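Local structure of enterochelin esterase (Salmonella enterica subsp. enterica serovar Typhimurium, 3MGA) at residues A[38-43]-A[72-77]; A[311-316]-A[386-391]; A[355-360]-A[376-381]. The protein probably hydrolyses the ester bonds of ferric enterobactin, the iron-loaded siderophore, so that its iron can be released for use by the bacterium. All blocks are in the same frame, centred on the assembly; numbering follows the deposited sequence. Where two conformers were deposited one is given.

Contact 1 of 3, residues A[38-43]-A[72-77]; sequences WRDPQG and MARIAG
Trp38 and Met72 face each other with their CA atoms 8.4 Å apart, because strands 32-39 and 73-74 are not direct neighbours: strand 80-87 runs antiparallel to both and lies between them, so the contact spans it through side chains. Met72, present as selenomethionine, lays its SE against CB of Trp38 at 3.7 Å. Its chain is extended beyond CG (chi2 -169°), which carries the heavy atom across to the other strand. The indole of Trp38 does not reach the selenium: the backbone N of Asp40 sits over one ring face, offset toward the rim, 3.9 Å above the plane, and the ring meets that of Trp81. Met72 touches Trp81 too, and both residues pack on strands 52-57 and 92-100 of the second sheet. Long apolar side chains suit this place, the core between two antiparallel sheets, as expected of the E-set family of immunoglobulin-like sandwiches to which the N-terminal region belongs. Two residues further along each segment the pairing turns ionic. Asp40 OD2 and Arg74 NH2 form a salt bridge of 2.8 Å; the carboxylate and guanidinium planes are turned only 20° apart, and OD2 lies at the guanidinium edge, although as a hydrogen bond it is weak because the N-H points poorly at the oxygen. OD2 has a stronger partner in the hydroxyl of Ser48. Arg74 reaches the acid through a bend at chi3 (48°), and the same NH2 lies 3.0 Å from the carbonyl O of Gly43. That carbonyl belongs to the last residue of a type I turn, Asp40 to Gly43, whose positive phi glycine adopts without strain. The other carboxylate oxygen, Asp40 OD1, accepts a bond of 2.8 Å from the backbone N of Gln42, making an Asx turn that holds the carboxylate in position for Arg74.

Contact 2 of 3, residues A[311-316]-A[386-391]; sequences SQSGSF and LCWRGG
Gln312, the last residue of strand 308-312, and Trp388, on helix 385-399, turn their flat groups steeply against each other, amide and indole planes standing 68° apart. The amide does not lie on the ring; it passes beside the base of the tryptophan, with Gln312 NE2 3.3 Å from Trp388 CB, and ends at the helix backbone. There NE2 gives a straight bond of 2.9 Å to the carbonyl O of Trp388. It arrives in the carbonyl plane, on a lone pair, and the acceptor lies in the amide plane too. Glutamine has the length for this because its chain runs extended beyond CG (chi2 -174°). Gly391, lacking a side chain, lets NE2 come within 3.6 Å of its C atom.

The indole reaches past the glutamine to the next residue, Ser313: Trp388 NE1 donates to Ser313 OG at 3.0 Å and 147°, with the hydroxyl near the ring edge but tilted from its plane. Ser313 CB lies 3.6 Å from Trp388 NE1, to one side of the ring plane. The joint lies in the alpha/beta-hydrolase part of the chain, close to the Ser289 turn, whose sequence fits a nucleophile elbow; His383 meets the tryptophan ring edge-to-face. Because the indole can only donate, Ser313 OG serves it as acceptor, and its own hydrogen is probably given to its other partner, the carboxylate of Glu353. Gln312 NE2 likewise bonds to Glu348 as well as to the helix, so two acceptors fix the rotation of a buried amide.

Contact 3 of 3, residues A[355-360]-A[376-381]; sequences IVFQAN and WRQVDG
A beta-alpha-beta crossover, strand 344-350 to helix 354-367 to strand 373-379, is closed here by Phe357 and Asn360 of the helix packing on Trp376 and Gln378 of an outermost strand of the sheet. The short helix and strand segments run nearly antiparallel, at 163°, with their axes 11.0 Å apart, a gap that large side chains fill. Trp376 holds its CG anti to the backbone N (chi1 179°), which carries the indole toward the helix. Its six-membered ring meets the helix at Asn360: CH2 lies 3.6 Å from Asn360 CB, and CZ3 is 3.2 Å from the carbonyl O of Asn360. Phe357 crosses the tryptophan at about a right angle, its CE1 lying 4.1 Å from Trp376 CZ2. At the edge of the phenyl ring the aliphatic Gln378 CG comes within 4.0 Å of Phe357 CE1.

Asn360 presents CB to the indole while its amide nitrogen serves other partners: ND2 bonds to Val356 O (2.9 Å), one turn back, and to the loop carbonyl of Gly314. The interface therefore rests on van der Waals packing of ring carbons, one of them against a backbone carbonyl oxygen, whereas the buried amide nitrogen of Asn360 is satisfied by two backbone oxygens.

From the N terminus, contact 1 comes first: it closes a loop of 28 residues between 38-43 and 72-77, inside the N-terminal sandwich, before either of the others opens. Contact 2 begins at 311-316 and closes only at 386-391, joining the end of a central strand to a late helix of the esterase region. Within that long loop lies contact 3, where 355-360 and 376-381 pack a helix on the strand that ends the same sheet. Contacts 2 and 3 touch, through the 313-316 loop and helix residues Val356 and Asn360, with centres about 9 Å apart. Contact 1 stands apart in the N-terminal region, its centre about 36 Å from that of contact 2.

Contact 1 of 3, residues A[38-43]-A[72-77]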
ATOM      1  N   TRP A  38      20.967   3.263 -14.784  1.00 51.79           N
ATOM      2  CA  TRP A  38      21.554   3.976 -13.657  1.00 51.63           C
ATOM      3  C   TRP A  38      22.921   4.445 -14.118  1.00 54.42           C
ATOM      4  O   TRP A  38      23.706   3.656 -14.643  1.00 55.38           O
ATOM      5  CB  TRP A  38      21.672   3.107 -12.399  1.00 49.85           C
ATOM      6  CG  TRP A  38      22.286   3.856 -11.227  1.00 49.91           C
ATOM      7  CD1 TRP A  38      21.679   4.807 -10.449  1.00 48.72           C
ATOM      8  CD2 TRP A  38      23.617   3.706 -10.705  1.00 51.59           C
ATOM      9  NE1 TRP A  38      22.555   5.262  -9.484  1.00 49.25           N
ATOM     10  CE2 TRP A  38      23.748   4.602  -9.619  1.00 50.56           C
ATOM     11  CE3 TRP A  38      24.712   2.904 -11.056  1.00 53.27           C
ATOM     12  CZ2 TRP A  38      24.924   4.713  -8.879  1.00 51.16           C
ATOM     13  CZ3 TRP A  38      25.885   3.018 -10.320  1.00 56.03           C
ATOM     14  CH2 TRP A  38      25.981   3.917  -9.244  1.00 55.68           C
ATOM     15  N   ARG A  39      23.177   5.738 -13.947  1.00 56.32           N
ATOM     16  CA  ARG A  39      24.441   6.343 -14.337  1.00 59.98           C
ATOM     17  C   ARG A  39      25.357   6.392 -13.122  1.00 61.29           C
ATOM     18  O   ARG A  39      25.031   7.027 -12.118  1.00 61.32           O
ATOM     19  CB  ARG A  39      24.212   7.759 -14.866  1.00 61.13           C
ATOM     20  CG  ARG A  39      25.471   8.434 -15.399  1.00 66.77           C
ATOM     21  CD  ARG A  39      25.166   9.813 -15.960  1.00 69.59           C
ATOM     22  NE  ARG A  39      26.306  10.378 -16.677  1.00 75.20           N
ATOM     23  CZ  ARG A  39      26.317  11.578 -17.257  1.00 78.74           C
ATOM     24  NH1 ARG A  39      25.246  12.371 -17.209  1.00 78.03           N
ATOM     25  NH2 ARG A  39      27.406  11.991 -17.890  1.00 82.57           N
ATOM     26  N   ASP A  40      26.498   5.717 -13.211  1.00 63.14           N
ATOM     27  CA  ASP A  40      27.454   5.699 -12.114  1.00 64.79           C
ATOM     28  C   ASP A  40      28.129   7.065 -12.055  1.00 67.21           C
ATOM     29  O   ASP A  40      28.725   7.499 -13.037  1.00 69.52           O
ATOM     30  CB  ASP A  40      28.484   4.582 -12.325  1.00 66.22           C
ATOM     31  CG  ASP A  40      29.371   4.356 -11.110  1.00 67.59           C
ATOM     32  OD1 ASP A  40      29.622   5.314 -10.347  1.00 70.31           O
ATOM     33  OD2 ASP A  40      29.833   3.213 -10.924  1.00 67.21           O
ATOM     34  N   PRO A  41      28.020   7.763 -10.909  1.00 67.75           N
ATOM     35  CA  PRO A  41      28.652   9.076 -10.824  1.00 70.66           C
ATOM     36  C   PRO A  41      30.171   9.025 -10.658  1.00 73.73           C
ATOM     37  O   PRO A  41      30.826  10.048 -10.839  1.00 76.37           O
ATOM     38  CB  PRO A  41      28.004   9.720  -9.584  1.00 69.74           C
ATOM     39  CG  PRO A  41      27.080   8.720  -9.005  1.00 67.05           C
ATOM     40  CD  PRO A  41      27.316   7.405  -9.666  1.00 66.00           C
ATOM     41  N   GLN A  42      30.723   7.854 -10.324  1.00 73.98           N
ATOM     42  CA  GLN A  42      32.176   7.709 -10.120  1.00 77.35           C
ATOM     43  C   GLN A  42      32.926   7.172 -11.353  1.00 79.60           C
ATOM     44  O   GLN A  42      34.056   6.695 -11.236  1.00 82.12           O
ATOM     45  CB  GLN A  42      32.462   6.837  -8.890  1.00 76.52           C
ATOM     46  CG  GLN A  42      31.783   7.343  -7.614  1.00 75.27           C
ATOM     47  CD  GLN A  42      32.054   6.463  -6.405  1.00 74.84           C
ATOM     48  OE1 GLN A  42      33.201   6.173  -6.077  1.00 77.05           O
ATOM     49  NE2 GLN A  42      30.991   6.061  -5.718  1.00 71.98           N
ATOM     50  N   GLY A  43      32.290   7.237 -12.522  1.00 79.64           N
ATOM     51  CA  GLY A  43      32.919   6.821 -13.781  1.00 82.25           C
ATOM     52  C   GLY A  43      32.797   5.369 -14.219  1.00 81.51           C
ATOM     53  O   GLY A  43      31.815   4.685 -13.914  1.00 78.46           O
HETATM   54  N   MSE A  72      22.255  -4.828 -11.582  1.00 54.43           N
HETATM   55  CA  MSE A  72      22.526  -4.373 -12.930  1.00 55.09           C
HETATM   56  C   MSE A  72      23.950  -4.777 -13.325  1.00 58.02           C
HETATM   57  O   MSE A  72      24.721  -5.315 -12.516  1.00 57.20           O
HETATM   58  CB  MSE A  72      22.398  -2.851 -13.047  1.00 54.73           C
HETATM   59  CG  MSE A  72      21.039  -2.278 -12.696  1.00 53.37           C
HETATM   60 SE   MSE A  72      20.919  -0.404 -13.223  1.00 56.84          SE
HETATM   61  CE  MSE A  72      19.114  -0.002 -12.608  1.00 54.64           C
ATOM     62  N   ALA A  73      24.275  -4.520 -14.585  1.00 59.31           N
ATOM     63  CA  ALA A  73      25.586  -4.791 -15.131  1.00 62.44           C
ATOM     64  C   ALA A  73      25.944  -3.580 -15.975  1.00 63.43           C
ATOM     65  O   ALA A  73      25.068  -3.008 -16.638  1.00 61.66           O
ATOM     66  CB  ALA A  73      25.563  -6.052 -15.979  1.00 63.78           C
ATOM     67  N   ARG A  74      27.209  -3.167 -15.935  1.00 65.36           N
ATOM     68  CA  ARG A  74      27.634  -2.015 -16.727  1.00 67.33           C
ATOM     69  C   ARG A  74      28.134  -2.399 -18.112  1.00 69.75           C
ATOM     70  O   ARG A  74      28.756  -3.446 -18.300  1.00 71.12           O
ATOM     71  CB  ARG A  74      28.704  -1.161 -16.022  1.00 68.95           C
ATOM     72  CG  ARG A  74      29.922  -1.902 -15.512  1.00 70.95           C
ATOM     73  CD  ARG A  74      31.154  -0.985 -15.485  1.00 74.42           C
ATOM     74  NE  ARG A  74      30.932   0.330 -14.874  1.00 74.33           N
ATOM     75  CZ  ARG A  74      31.157   0.641 -13.599  1.00 75.09           C
ATOM     76  NH1 ARG A  74      31.617  -0.264 -12.737  1.00 77.27           N
ATOM     77  NH2 ARG A  74      30.924   1.876 -13.180  1.00 74.23           N
ATOM     78  N   ILE A  75      27.862  -1.522 -19.076  1.00 70.35           N
ATOM     79  CA  ILE A  75      28.291  -1.729 -20.446  1.00 73.68           C
ATOM     80  C   ILE A  75      29.777  -1.392 -20.447  1.00 76.97           C
ATOM     81  O   ILE A  75      30.147  -0.228 -20.313  1.00 77.94           O
ATOM     82  CB  ILE A  75      27.530  -0.814 -21.438  1.00 73.77           C
ATOM     83  CG1 ILE A  75      26.018  -0.854 -21.171  1.00 70.64           C
ATOM     84  CG2 ILE A  75      27.856  -1.193 -22.878  1.00 77.00           C
ATOM     85  CD1 ILE A  75      25.437  -2.249 -21.124  1.00 70.50           C
ATOM     86  N   ALA A  76      30.617  -2.419 -20.562  1.00 79.07           N
ATOM     87  CA  ALA A  76      32.075  -2.255 -20.543  1.00 82.53           C
ATOM     88  C   ALA A  76      32.557  -0.970 -21.226  1.00 84.43           C
ATOM     89  O   ALA A  76      32.212  -0.706 -22.377  1.00 86.30           O
ATOM     90  CB  ALA A  76      32.748  -3.468 -21.177  1.00 85.55           C
ATOM     91  N   GLY A  77      33.342  -0.175 -20.499  1.00 84.42           N
ATOM     92  CA  GLY A  77      33.901   1.077 -21.019  1.00 86.37           C
ATOM     93  C   GLY A  77      33.164   2.354 -20.640  1.00 83.75           C
ATOM     94  O   GLY A  77      33.731   3.442 -20.740  1.00 85.40           O
TER

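Contact 2 of 3, residues A[311-316]-A[386-391]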
ATOM      1  N   SER A 311     -10.049  -3.659   3.056  1.00 36.23           N
ATOM      2  CA  SER A 311      -8.784  -4.314   3.328  1.00 36.86           C
ATOM      3  C   SER A 311      -7.964  -4.467   2.056  1.00 36.87           C
ATOM      4  O   SER A 311      -8.393  -5.130   1.103  1.00 37.10           O
ATOM      5  CB  SER A 311      -8.990  -5.684   3.947  1.00 37.92           C
ATOM      6  OG  SER A 311      -7.733  -6.331   4.119  1.00 37.81           O
ATOM      7  N   GLN A 312      -6.787  -3.848   2.055  1.00 36.23           N
ATOM      8  CA  GLN A 312      -5.871  -3.912   0.924  1.00 37.35           C
ATOM      9  C   GLN A 312      -4.662  -4.705   1.409  1.00 37.90           C
ATOM     10  O   GLN A 312      -4.064  -4.356   2.428  1.00 37.72           O
ATOM     11  CB  GLN A 312      -5.441  -2.505   0.492  1.00 37.12           C
ATOM     12  CG  GLN A 312      -6.601  -1.524   0.336  1.00 36.57           C
ATOM     13  CD  GLN A 312      -6.185  -0.180  -0.229  1.00 34.96           C
ATOM     14  OE1 GLN A 312      -6.298   0.838   0.442  1.00 38.23           O
ATOM     15  NE2 GLN A 312      -5.666  -0.177  -1.456  1.00 34.97           N
ATOM     16  N   SER A 313      -4.325  -5.781   0.696  1.00 39.17           N
ATOM     17  CA  SER A 313      -3.197  -6.653   1.063  1.00 39.92           C
ATOM     18  C   SER A 313      -3.271  -7.073   2.533  1.00 39.94           C
ATOM     19  O   SER A 313      -2.262  -7.103   3.239  1.00 38.56           O
ATOM     20  CB  SER A 313      -1.862  -5.969   0.769  1.00 39.36           C
ATOM     21  OG  SER A 313      -1.703  -5.744  -0.610  1.00 40.71           O
ATOM     22  N   GLY A 314      -4.475  -7.402   2.982  1.00 40.92           N
ATOM     23  CA  GLY A 314      -4.699  -7.799   4.370  1.00 42.42           C
ATOM     24  C   GLY A 314      -3.790  -8.912   4.848  1.00 43.98           C
ATOM     25  O   GLY A 314      -3.619  -9.927   4.172  1.00 43.85           O
ATOM     26  N   SER A 315      -3.195  -8.710   6.022  1.00 45.73           N
ATOM     27  CA  SER A 315      -2.291  -9.693   6.608  1.00 47.65           C
ATOM     28  C   SER A 315      -3.092 -10.788   7.309  1.00 49.82           C
ATOM     29  O   SER A 315      -3.003 -10.956   8.522  1.00 50.42           O
ATOM     30  CB  SER A 315      -1.347  -9.009   7.590  1.00 47.01           C
ATOM     31  OG  SER A 315      -0.577  -8.021   6.928  1.00 49.10           O
ATOM     32  N   PHE A 316      -3.866 -11.538   6.526  1.00 51.64           N
ATOM     33  CA  PHE A 316      -4.704 -12.612   7.057  1.00 54.16           C
ATOM     34  C   PHE A 316      -3.931 -13.908   7.268  1.00 58.17           C
ATOM     35  O   PHE A 316      -4.515 -14.955   7.539  1.00 59.61           O
ATOM     36  CB  PHE A 316      -5.942 -12.812   6.188  1.00 53.36           C
ATOM     37  CG  PHE A 316      -6.773 -11.587   6.087  1.00 49.61           C
ATOM     38  CD1 PHE A 316      -7.505 -11.150   7.185  1.00 46.37           C
ATOM     39  CD2 PHE A 316      -6.805 -10.838   4.913  1.00 45.75           C
ATOM     40  CE1 PHE A 316      -8.263 -10.002   7.114  1.00 42.49           C
ATOM     41  CE2 PHE A 316      -7.558  -9.681   4.837  1.00 42.37           C
ATOM     42  CZ  PHE A 316      -8.288  -9.263   5.935  1.00 43.67           C
ATOM     43  N   LEU A 386       1.987   2.353  -3.908  1.00 34.22           N
ATOM     44  CA  LEU A 386       1.685   3.014  -5.169  1.00 34.18           C
ATOM     45  C   LEU A 386       0.382   2.427  -5.736  1.00 33.43           C
ATOM     46  O   LEU A 386      -0.436   3.147  -6.298  1.00 33.43           O
ATOM     47  CB  LEU A 386       2.822   2.839  -6.160  1.00 35.71           C
ATOM     48  CG  LEU A 386       2.651   3.496  -7.529  1.00 35.89           C
ATOM     49  CD1 LEU A 386       2.717   4.991  -7.390  1.00 37.14           C
ATOM     50  CD2 LEU A 386       3.734   2.999  -8.478  1.00 37.19           C
ATOM     51  N   CYS A 387       0.184   1.123  -5.569  1.00 34.17           N
ATOM     52  CA  CYS A 387      -1.036   0.462  -6.035  1.00 34.18           C
ATOM     53  C   CYS A 387      -2.167   0.723  -5.065  1.00 33.61           C
ATOM     54  O   CYS A 387      -3.298   1.028  -5.479  1.00 32.68           O
ATOM     55  CB  CYS A 387      -0.849  -1.056  -6.166  1.00 34.31           C
ATOM     56  SG  CYS A 387       0.444  -1.583  -7.302  1.00 42.60           S
ATOM     57  N   TRP A 388      -1.875   0.603  -3.766  1.00 34.41           N
ATOM     58  CA  TRP A 388      -2.914   0.801  -2.756  1.00 33.28           C
ATOM     59  C   TRP A 388      -3.564   2.168  -2.846  1.00 32.91           C
ATOM     60  O   TRP A 388      -4.756   2.286  -2.614  1.00 33.71           O
ATOM     61  CB  TRP A 388      -2.417   0.619  -1.312  1.00 34.04           C
ATOM     62  CG  TRP A 388      -1.726  -0.663  -0.982  1.00 33.82           C
ATOM     63  CD1 TRP A 388      -1.995  -1.893  -1.485  1.00 35.06           C
ATOM     64  CD2 TRP A 388      -0.753  -0.860   0.055  1.00 33.71           C
ATOM     65  NE1 TRP A 388      -1.187  -2.838  -0.890  1.00 35.10           N
ATOM     66  CE2 TRP A 388      -0.428  -2.227   0.071  1.00 34.89           C
ATOM     67  CE3 TRP A 388      -0.100  -0.001   0.950  1.00 36.71           C
ATOM     68  CZ2 TRP A 388       0.530  -2.759   0.941  1.00 40.33           C
ATOM     69  CZ3 TRP A 388       0.859  -0.536   1.816  1.00 34.74           C
ATOM     70  CH2 TRP A 388       1.157  -1.895   1.806  1.00 36.01           C
ATOM     71  N   ARG A 389      -2.803   3.204  -3.180  1.00 33.84           N
ATOM     72  CA  ARG A 389      -3.392   4.549  -3.229  1.00 35.41           C
ATOM     73  C   ARG A 389      -4.613   4.584  -4.145  1.00 34.84           C
ATOM     74  O   ARG A 389      -5.596   5.256  -3.842  1.00 35.83           O
ATOM     75  CB  ARG A 389      -2.385   5.616  -3.674  1.00 37.15           C
ATOM     76  CG  ARG A 389      -2.183   5.724  -5.184  1.00 37.99           C
ATOM     77  CD  ARG A 389      -1.181   6.787  -5.518  1.00 36.55           C
ATOM     78  NE  ARG A 389      -1.106   7.037  -6.953  1.00 38.66           N
ATOM     79  CZ  ARG A 389      -0.373   8.002  -7.505  1.00 38.22           C
ATOM     80  NH1 ARG A 389      -0.372   8.163  -8.821  1.00 40.31           N
ATOM     81  NH2 ARG A 389       0.354   8.810  -6.747  1.00 37.82           N
ATOM     82  N   GLY A 390      -4.546   3.857  -5.260  1.00 35.33           N
ATOM     83  CA  GLY A 390      -5.651   3.813  -6.219  1.00 35.49           C
ATOM     84  C   GLY A 390      -6.798   2.954  -5.732  1.00 34.90           C
ATOM     85  O   GLY A 390      -7.961   3.259  -5.964  1.00 33.42           O
ATOM     86  N   GLY A 391      -6.467   1.859  -5.061  1.00 35.83           N
ATOM     87  CA  GLY A 391      -7.490   0.958  -4.541  1.00 36.08           C
ATOM     88  C   GLY A 391      -8.198   1.582  -3.360  1.00 35.37           C
ATOM     89  O   GLY A 391      -9.334   1.221  -3.032  1.00 35.28           O
TER

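Contact 3 of 3, residues A[355-360]-A[376-381]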
ATOM      1  N   ILE A 355       1.802 -15.066  -0.873  1.00 54.87           N
ATOM      2  CA  ILE A 355       1.389 -15.446   0.467  1.00 55.74           C
ATOM      3  C   ILE A 355       0.136 -14.670   0.849  1.00 52.75           C
ATOM      4  O   ILE A 355      -0.882 -15.261   1.213  1.00 52.27           O
ATOM      5  CB  ILE A 355       2.513 -15.231   1.507  1.00 57.23           C
ATOM      6  CG1 ILE A 355       3.706 -16.146   1.197  1.00 62.70           C
ATOM      7  CG2 ILE A 355       2.009 -15.527   2.910  1.00 58.67           C
ATOM      8  CD1 ILE A 355       4.842 -16.070   2.217  1.00 64.33           C
ATOM      9  N   VAL A 356       0.214 -13.349   0.738  1.00 50.04           N
ATOM     10  CA  VAL A 356      -0.912 -12.487   1.071  1.00 47.94           C
ATOM     11  C   VAL A 356      -2.105 -12.782   0.166  1.00 47.20           C
ATOM     12  O   VAL A 356      -3.225 -12.917   0.642  1.00 46.85           O
ATOM     13  CB  VAL A 356      -0.528 -11.003   0.977  1.00 46.44           C
ATOM     14  CG1 VAL A 356      -1.761 -10.102   1.176  1.00 43.72           C
ATOM     15  CG2 VAL A 356       0.560 -10.680   1.995  1.00 47.53           C
ATOM     16  N   PHE A 357      -1.853 -12.906  -1.133  1.00 47.21           N
ATOM     17  CA  PHE A 357      -2.913 -13.193  -2.097  1.00 47.06           C
ATOM     18  C   PHE A 357      -3.663 -14.493  -1.770  1.00 49.22           C
ATOM     19  O   PHE A 357      -4.899 -14.520  -1.741  1.00 49.95           O
ATOM     20  CB  PHE A 357      -2.329 -13.264  -3.500  1.00 47.20           C
ATOM     21  CG  PHE A 357      -3.359 -13.449  -4.573  1.00 47.39           C
ATOM     22  CD1 PHE A 357      -4.083 -12.368  -5.047  1.00 44.99           C
ATOM     23  CD2 PHE A 357      -3.592 -14.696  -5.123  1.00 48.22           C
ATOM     24  CE1 PHE A 357      -5.030 -12.532  -6.034  1.00 44.46           C
ATOM     25  CE2 PHE A 357      -4.533 -14.860  -6.117  1.00 50.05           C
ATOM     26  CZ  PHE A 357      -5.251 -13.774  -6.574  1.00 46.67           C
ATOM     27  N   GLN A 358      -2.923 -15.568  -1.536  1.00 51.76           N
ATOM     28  CA  GLN A 358      -3.534 -16.855  -1.199  1.00 54.27           C
ATOM     29  C   GLN A 358      -4.312 -16.745   0.104  1.00 53.49           C
ATOM     30  O   GLN A 358      -5.396 -17.311   0.240  1.00 54.80           O
ATOM     31  CB  GLN A 358      -2.474 -17.951  -1.094  1.00 57.05           C
ATOM     32  CG  GLN A 358      -1.862 -18.359  -2.430  1.00 61.49           C
ATOM     33  CD  GLN A 358      -0.742 -19.384  -2.281  1.00 69.12           C
ATOM     34  OE1 GLN A 358      -0.713 -20.398  -2.988  1.00 74.50           O
ATOM     35  NE2 GLN A 358       0.164 -19.142  -1.333  1.00 70.69           N
ATOM     36  N   ALA A 359      -3.757 -16.006   1.057  1.00 51.72           N
ATOM     37  CA  ALA A 359      -4.407 -15.812   2.338  1.00 51.59           C
ATOM     38  C   ALA A 359      -5.749 -15.100   2.135  1.00 49.44           C
ATOM     39  O   ALA A 359      -6.752 -15.466   2.748  1.00 49.80           O
ATOM     40  CB  ALA A 359      -3.513 -15.022   3.269  1.00 51.12           C
ATOM     41  N   ASN A 360      -5.773 -14.085   1.277  1.00 46.79           N
ATOM     42  CA  ASN A 360      -7.025 -13.368   1.017  1.00 45.86           C
ATOM     43  C   ASN A 360      -8.075 -14.193   0.282  1.00 47.15           C
ATOM     44  O   ASN A 360      -9.271 -13.972   0.475  1.00 46.94           O
ATOM     45  CB  ASN A 360      -6.796 -12.032   0.314  1.00 43.46           C
ATOM     46  CG  ASN A 360      -6.338 -10.947   1.266  1.00 42.65           C
ATOM     47  OD1 ASN A 360      -7.113 -10.050   1.605  1.00 39.15           O
ATOM     48  ND2 ASN A 360      -5.103 -11.046   1.744  1.00 40.78           N
ATOM     49  N   TRP A 376     -14.479  -8.589  -4.340  1.00 48.46           N
ATOM     50  CA  TRP A 376     -13.132  -9.121  -4.526  1.00 47.84           C
ATOM     51  C   TRP A 376     -12.417  -8.343  -5.637  1.00 46.40           C
ATOM     52  O   TRP A 376     -12.947  -8.205  -6.734  1.00 47.36           O
ATOM     53  CB  TRP A 376     -13.183 -10.619  -4.856  1.00 49.38           C
ATOM     54  CG  TRP A 376     -11.839 -11.208  -5.082  1.00 48.33           C
ATOM     55  CD1 TRP A 376     -11.250 -11.457  -6.280  1.00 48.89           C
ATOM     56  CD2 TRP A 376     -10.888 -11.586  -4.078  1.00 49.01           C
ATOM     57  NE1 TRP A 376      -9.992 -11.981  -6.091  1.00 49.09           N
ATOM     58  CE2 TRP A 376      -9.743 -12.070  -4.749  1.00 48.37           C
ATOM     59  CE3 TRP A 376     -10.895 -11.573  -2.680  1.00 50.79           C
ATOM     60  CZ2 TRP A 376      -8.619 -12.543  -4.074  1.00 48.97           C
ATOM     61  CZ3 TRP A 376      -9.770 -12.038  -2.004  1.00 52.43           C
ATOM     62  CH2 TRP A 376      -8.648 -12.520  -2.706  1.00 50.93           C
ATOM     63  N   ARG A 377     -11.221  -7.838  -5.344  0.50 45.10           N
ATOM     64  CA  ARG A 377     -10.441  -7.077  -6.322  0.50 44.45           C
ATOM     65  C   ARG A 377      -8.992  -7.573  -6.395  0.50 44.54           C
ATOM     66  O   ARG A 377      -8.240  -7.453  -5.433  0.50 44.36           O
ATOM     67  CB  ARG A 377     -10.480  -5.575  -5.996  0.50 42.52           C
ATOM     68  CG  ARG A 377     -11.869  -4.912  -6.164  0.50 42.73           C
ATOM     69  CD  ARG A 377     -12.356  -5.022  -7.618  0.50 44.57           C
ATOM     70  NE  ARG A 377     -13.633  -4.356  -7.880  0.50 41.89           N
ATOM     71  CZ  ARG A 377     -14.826  -4.930  -7.749  0.50 41.68           C
ATOM     72  NH1 ARG A 377     -14.928  -6.185  -7.328  0.50 38.35           N
ATOM     73  NH2 ARG A 377     -15.923  -4.239  -8.019  0.50 43.56           N
ATOM     74  N   GLN A 378      -8.619  -8.132  -7.545  1.00 45.54           N
ATOM     75  CA  GLN A 378      -7.263  -8.637  -7.781  1.00 46.34           C
ATOM     76  C   GLN A 378      -6.497  -7.522  -8.446  1.00 44.89           C
ATOM     77  O   GLN A 378      -7.013  -6.875  -9.352  1.00 44.84           O
ATOM     78  CB  GLN A 378      -7.251  -9.830  -8.727  1.00 49.17           C
ATOM     79  CG  GLN A 378      -8.029 -11.009  -8.237  1.00 54.77           C
ATOM     80  CD  GLN A 378      -7.961 -12.199  -9.173  1.00 60.45           C
ATOM     81  OE1 GLN A 378      -7.164 -12.228 -10.117  1.00 63.41           O
ATOM     82  NE2 GLN A 378      -8.798 -13.194  -8.913  1.00 63.10           N
ATOM     83  N   VAL A 379      -5.257  -7.319  -8.022  1.00 43.48           N
ATOM     84  CA  VAL A 379      -4.433  -6.266  -8.565  1.00 43.04           C
ATOM     85  C   VAL A 379      -3.155  -6.840  -9.170  1.00 43.74           C
ATOM     86  O   VAL A 379      -2.501  -7.698  -8.581  1.00 43.08           O
ATOM     87  CB  VAL A 379      -4.101  -5.206  -7.462  1.00 41.87           C
ATOM     88  CG1 VAL A 379      -3.259  -4.075  -8.019  1.00 40.72           C
ATOM     89  CG2 VAL A 379      -5.383  -4.644  -6.882  1.00 41.95           C
ATOM     90  N   ASP A 380      -2.829  -6.385 -10.374  1.00 44.42           N
ATOM     91  CA  ASP A 380      -1.607  -6.806 -11.042  1.00 46.14           C
ATOM     92  C   ASP A 380      -0.537  -5.883 -10.469  1.00 45.53           C
ATOM     93  O   ASP A 380      -0.212  -4.843 -11.042  1.00 45.28           O
ATOM     94  CB  ASP A 380      -1.732  -6.667 -12.563  1.00 48.16           C
ATOM     95  CG  ASP A 380      -0.488  -7.107 -13.298  1.00 50.68           C
ATOM     96  OD1 ASP A 380       0.547  -7.334 -12.646  1.00 50.83           O
ATOM     97  OD2 ASP A 380      -0.541  -7.223 -14.541  1.00 56.96           O
ATOM     98  N   GLY A 381      -0.036  -6.280  -9.303  1.00 45.01           N
ATOM     99  CA  GLY A 381       0.974  -5.549  -8.547  1.00 43.56           C
ATOM    100  C   GLY A 381       1.145  -6.274  -7.221  1.00 42.95           C
ATOM    101  O   GLY A 381       0.647  -7.397  -7.068  1.00 41.65           O
TER